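Side-chain contacts in poly-beta-hydroxybuterate polymerase (Cupriavidus necator, PDB 5T6O), which probably transfers hydroxyacyl units onto a growing polyhydroxybutyrate chain, this construct being the catalytic domain, which has the alpha/beta hydrolase fold: residues A[352-355]-A[356-360]; A[85-88]-A[89-93]. The protein carries 1 engineered substitution. All coordinates share one frame; numbering follows the deposited sequence.

Interaction 1 of 2, residues A[352-355]-A[356-360]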
loop_
_atom_site.group_PDB
_atom_site.type_symbol
_atom_site.label_atom_id
_atom_site.label_comp_id
_atom_site.label_asym_id
_atom_site.label_seq_id
_atom_site.Cartn_x
_atom_site.Cartn_y
_atom_site.Cartn_z
ATOM N N THR A 352 -3.318 17.504 28.300
ATOM C CA THR A 352 -3.324 17.889 29.711
ATOM C C THR A 352 -4.533 18.753 30.041
ATOM O O THR A 352 -5.055 18.677 31.162
ATOM C CB THR A 352 -2.037 18.621 30.117
ATOM O OG1 THR A 352 -1.917 19.846 29.386
ATOM C CG2 THR A 352 -0.804 17.749 29.846
ATOM N N ALA A 353 -4.995 19.568 29.084
ATOM C CA ALA A 353 -6.225 20.322 29.301
ATOM C C ALA A 353 -7.416 19.383 29.427
ATOM O O ALA A 353 -8.280 19.579 30.287
ATOM C CB ALA A 353 -6.441 21.332 28.169
ATOM N N TRP A 354 -7.471 18.351 28.583
ATOM C CA TRP A 354 -8.503 17.325 28.719
ATOM C C TRP A 354 -8.396 16.626 30.068
ATOM O O TRP A 354 -9.403 16.439 30.762
ATOM C CB TRP A 354 -8.388 16.321 27.567
ATOM C CG TRP A 354 -9.334 15.123 27.629
ATOM C CD1 TRP A 354 -10.564 15.005 27.034
ATOM C CD2 TRP A 354 -9.089 13.875 28.293
ATOM N NE1 TRP A 354 -11.107 13.761 27.310
ATOM C CE2 TRP A 354 -10.221 13.052 28.076
ATOM C CE3 TRP A 354 -8.030 13.374 29.053
ATOM C CZ2 TRP A 354 -10.322 11.759 28.603
ATOM C CZ3 TRP A 354 -8.128 12.079 29.569
ATOM C CH2 TRP A 354 -9.273 11.293 29.345
ATOM N N LEU A 355 -7.171 16.275 30.478
ATOM C CA LEU A 355 -6.991 15.565 31.741
ATOM C C LEU A 355 -7.385 16.436 32.929
ATOM O O LEU A 355 -7.966 15.944 33.904
ATOM C CB LEU A 355 -5.543 15.100 31.879
ATOM C CG LEU A 355 -5.222 14.263 33.118
ATOM C CD1 LEU A 355 -5.866 12.890 33.001
ATOM C CD2 LEU A 355 -3.721 14.142 33.265
ATOM N N ALA A 356 -7.074 17.733 32.871
ATOM C CA ALA A 356 -7.483 18.616 33.956
ATOM C C ALA A 356 -8.994 18.562 34.166
ATOM O O ALA A 356 -9.470 18.552 35.308
ATOM C CB ALA A 356 -7.017 20.044 33.675
ATOM N N GLY A 357 -9.765 18.505 33.077
ATOM C CA GLY A 357 -11.214 18.438 33.189
ATOM C C GLY A 357 -11.727 17.163 33.828
ATOM O O GLY A 357 -12.877 17.121 34.277
ATOM N N GLN A 358 -10.906 16.120 33.869
ATOM C CA GLN A 358 -11.272 14.874 34.526
ATOM C C GLN A 358 -10.756 14.769 35.959
ATOM O O GLN A 358 -11.113 13.817 36.656
ATOM C CB GLN A 358 -10.730 13.677 33.724
ATOM C CG GLN A 358 -10.832 13.797 32.205
ATOM C CD GLN A 358 -12.261 13.736 31.711
ATOM O OE1 GLN A 358 -13.159 13.330 32.443
ATOM N NE2 GLN A 358 -12.480 14.148 30.464
ATOM N N ALA A 359 -9.909 15.692 36.415
ATOM C CA ALA A 359 -9.094 15.427 37.600
ATOM C C ALA A 359 -9.596 16.104 38.871
ATOM O O ALA A 359 -8.954 15.970 39.920
ATOM C CB ALA A 359 -7.641 15.832 37.331
ATOM N N GLY A 360 -10.726 16.800 38.823
ATOM C CA GLY A 360 -11.259 17.441 40.010
ATOM C C GLY A 360 -10.526 18.725 40.355
ATOM O O GLY A 360 -9.597 19.158 39.673
#
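Gln358 folds back over the indole of Trp354, four residues earlier, in an i to i+4 pairing on the last turn of helix 348-358, which packs against the central sheet of the alpha/beta hydrolase fold. The aliphatic part of Gln358 makes a CH-pi contact: CG sits 4.0 Å from the centroid of the six-membered ring of Trp354 and only 4° off its normal, squarely over the face. Beyond it the amide nitrogen lies over the same indole, displaced toward the rim, with Gln358 NE2 3.5 Å from Trp354 NE1. Both of these nitrogens are donors, so the approach is van der Waals contact and not a hydrogen bond. Ring and amide planes stand 47° apart, so the amide is tilted over the indole and does not lie flat on it. The ring reaches this place because Trp354 CG is anti to the backbone N (chi1 175°), while the bend of Gln358 at chi2 turns its amide back along the helix.

Behind these side chains the helix is running out. Ala356 N still makes a regular bond to Thr352 O (2.8 Å), but the next two i to i+4 bonds are weak. Gln358 N is held more closely by Leu355 O, at 2.9 Å, a tighter i to i+3 turn in which the donor stands above the carbonyl plane. Gly360, with positive phi, then takes the chain out of helical geometry. Trp354 also touches Ser142 and Thr144 of strand 140-146 and meets the ring of Tyr273, while Leu355 is buried against His70 and Asn114. At the C-terminal turn, the Ala359 methyl rests 3.4 Å from Leu355 O.

Interaction 2 of 2, residues A[85-88]-A[89-93]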
loop_
_atom_site.group_PDB
_atom_site.type_symbol
_atom_site.label_atom_id
_atom_site.label_comp_id
_atom_site.label_asym_id
_atom_site.label_seq_id
_atom_site.Cartn_x
_atom_site.Cartn_y
_atom_site.Cartn_z
ATOM N N ALA A 85 9.068 -17.587 35.291
ATOM C CA ALA A 85 8.992 -18.162 33.947
ATOM C C ALA A 85 7.624 -18.759 33.624
ATOM O O ALA A 85 7.342 -19.022 32.448
ATOM C CB ALA A 85 10.076 -19.229 33.785
ATOM N N GLY A 86 6.771 -18.978 34.624
ATOM C CA GLY A 86 5.424 -19.461 34.397
ATOM C C GLY A 86 4.320 -18.442 34.564
ATOM O O GLY A 86 3.142 -18.830 34.578
ATOM N N SER A 87 4.642 -17.154 34.684
ATOM C CA SER A 87 3.629 -16.124 34.879
ATOM C C SER A 87 2.755 -15.975 33.640
ATOM O O SER A 87 3.234 -16.068 32.510
ATOM C CB SER A 87 4.284 -14.778 35.192
ATOM O OG SER A 87 5.144 -14.879 36.314
ATOM N N THR A 88 1.475 -15.696 33.862
ATOM C CA THR A 88 0.477 -15.664 32.804
ATOM C C THR A 88 -0.001 -14.242 32.562
ATOM O O THR A 88 0.246 -13.332 33.356
ATOM C CB THR A 88 -0.719 -16.546 33.162
ATOM O OG1 THR A 88 -1.371 -15.995 34.318
ATOM C CG2 THR A 88 -0.257 -17.963 33.458
ATOM N N TRP A 89 -0.720 -14.071 31.450
ATOM C CA TRP A 89 -1.386 -12.797 31.199
ATOM C C TRP A 89 -2.316 -12.439 32.355
ATOM O O TRP A 89 -2.339 -11.286 32.799
ATOM C CB TRP A 89 -2.152 -12.854 29.875
ATOM C CG TRP A 89 -3.034 -11.657 29.585
ATOM C CD1 TRP A 89 -4.349 -11.508 29.924
ATOM C CD2 TRP A 89 -2.669 -10.470 28.868
ATOM N NE1 TRP A 89 -4.824 -10.301 29.472
ATOM C CE2 TRP A 89 -3.813 -9.642 28.822
ATOM C CE3 TRP A 89 -1.483 -10.022 28.264
ATOM C CZ2 TRP A 89 -3.810 -8.397 28.199
ATOM C CZ3 TRP A 89 -1.478 -8.785 27.642
ATOM C CH2 TRP A 89 -2.638 -7.983 27.616
ATOM N N ASP A 90 -3.061 -13.427 32.876
ATOM C CA ASP A 90 -3.965 -13.186 34.002
ATOM C C ASP A 90 -3.203 -12.769 35.255
ATOM O O ASP A 90 -3.671 -11.912 36.016
ATOM C CB ASP A 90 -4.810 -14.431 34.292
ATOM C CG ASP A 90 -5.924 -14.628 33.280
ATOM O OD1 ASP A 90 -5.790 -14.127 32.151
ATOM O OD2 ASP A 90 -6.937 -15.274 33.613
ATOM N N ASP A 91 -2.042 -13.382 35.501
ATOM C CA ASP A 91 -1.244 -12.998 36.662
ATOM C C ASP A 91 -0.930 -11.513 36.621
ATOM O O ASP A 91 -1.033 -10.808 37.635
ATOM C CB ASP A 91 0.064 -13.788 36.709
ATOM C CG ASP A 91 -0.117 -15.248 37.067
ATOM O OD1 ASP A 91 -1.158 -15.630 37.656
ATOM O OD2 ASP A 91 0.825 -16.015 36.759
ATOM N N TYR A 92 -0.516 -11.032 35.449
ATOM C CA TYR A 92 -0.141 -9.631 35.299
ATOM C C TYR A 92 -1.346 -8.724 35.466
ATOM O O TYR A 92 -1.229 -7.635 36.032
ATOM C CB TYR A 92 0.512 -9.410 33.934
ATOM C CG TYR A 92 2.009 -9.660 33.918
ATOM C CD1 TYR A 92 2.550 -10.828 34.436
ATOM C CD2 TYR A 92 2.879 -8.716 33.384
ATOM C CE1 TYR A 92 3.916 -11.057 34.416
ATOM C CE2 TYR A 92 4.249 -8.939 33.358
ATOM C CZ TYR A 92 4.759 -10.102 33.873
ATOM O OH TYR A 92 6.124 -10.314 33.846
ATOM N N ILE A 93 -2.508 -9.148 34.964
ATOM C CA ILE A 93 -3.718 -8.341 35.105
ATOM C C ILE A 93 -4.084 -8.186 36.575
ATOM O O ILE A 93 -4.332 -7.073 37.059
ATOM C CB ILE A 93 -4.879 -8.957 34.299
ATOM C CG1 ILE A 93 -4.555 -8.970 32.797
ATOM C CG2 ILE A 93 -6.168 -8.185 34.555
ATOM C CD1 ILE A 93 -4.333 -7.580 32.193
#
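Thr88 and Asp91 hold each other by two reciprocal hydrogen bonds at the start of helix 89-108. In one direction the backbone Asp91 N donates to Thr88 OG1 at 2.9 Å, with an N-H...O angle of 156°. In the other, Thr88 N gives its hydrogen to Asp91 OD2 at 3.0 Å, reaching the oxygen from above the carboxylate plane, 48° out of it. With chi1 at 65° the Thr88 hydroxyl lies between the backbone N and the carbonyl carbon, which puts OG1 within reach of Asp91 N. Its methyl CG2 is left 4.0 Å from Asp91 OD2. The Asp91 carboxylate carbon also packs closely on the hydroxyl, with CG 3.1 Å from Thr88 OG1.

This is a capping box, with Thr88 as N-cap: each residue's side chain accepts from the other's backbone amide, so two N-H groups that precede the regular helical bonding are satisfied. The negative carboxylate at this end probably also interacts favourably with the helix dipole. Regular helical bonding starts at once, Tyr92 N reaching Thr88 O at 3.2 Å.

Outside the box, Ser87 brings its CB to the edge of the Tyr92 ring, near the ring plane, 3.8 Å from CE1; its hydroxyl OG is engaged by Met84 O just upstream. Tyr92 belongs to an aromatic cluster, meeting the rings of Trp77, Trp236 and Tyr22, while Trp89 stacks on Trp239. One face of the Trp89 indole is covered toward its rim by Ile93 CD1, one turn on. On the neighbouring Asp90 carboxylate, OD2 accepts a hydrogen bond from Cys259 N.

In the fold
From the N terminus, interaction 2 comes first, where the loop after strand 72-77 enters helix 89-108; interaction 1 follows more than 250 residues later, at the exit of helix 348-358. The two are in series, neither nested nor crossed, and each is local, closing a single turn and no long loop. One starts a helix and the other ends one. Around interaction 2, side chains of the helix start touch helix 120-134 and strands 230-233 and 257-258, whereas interaction 1 lies against strands 113-118, 140-146 and 34-36. Their centres are about 33 Å apart, on opposite sides of the chain's centre, and they do not touch.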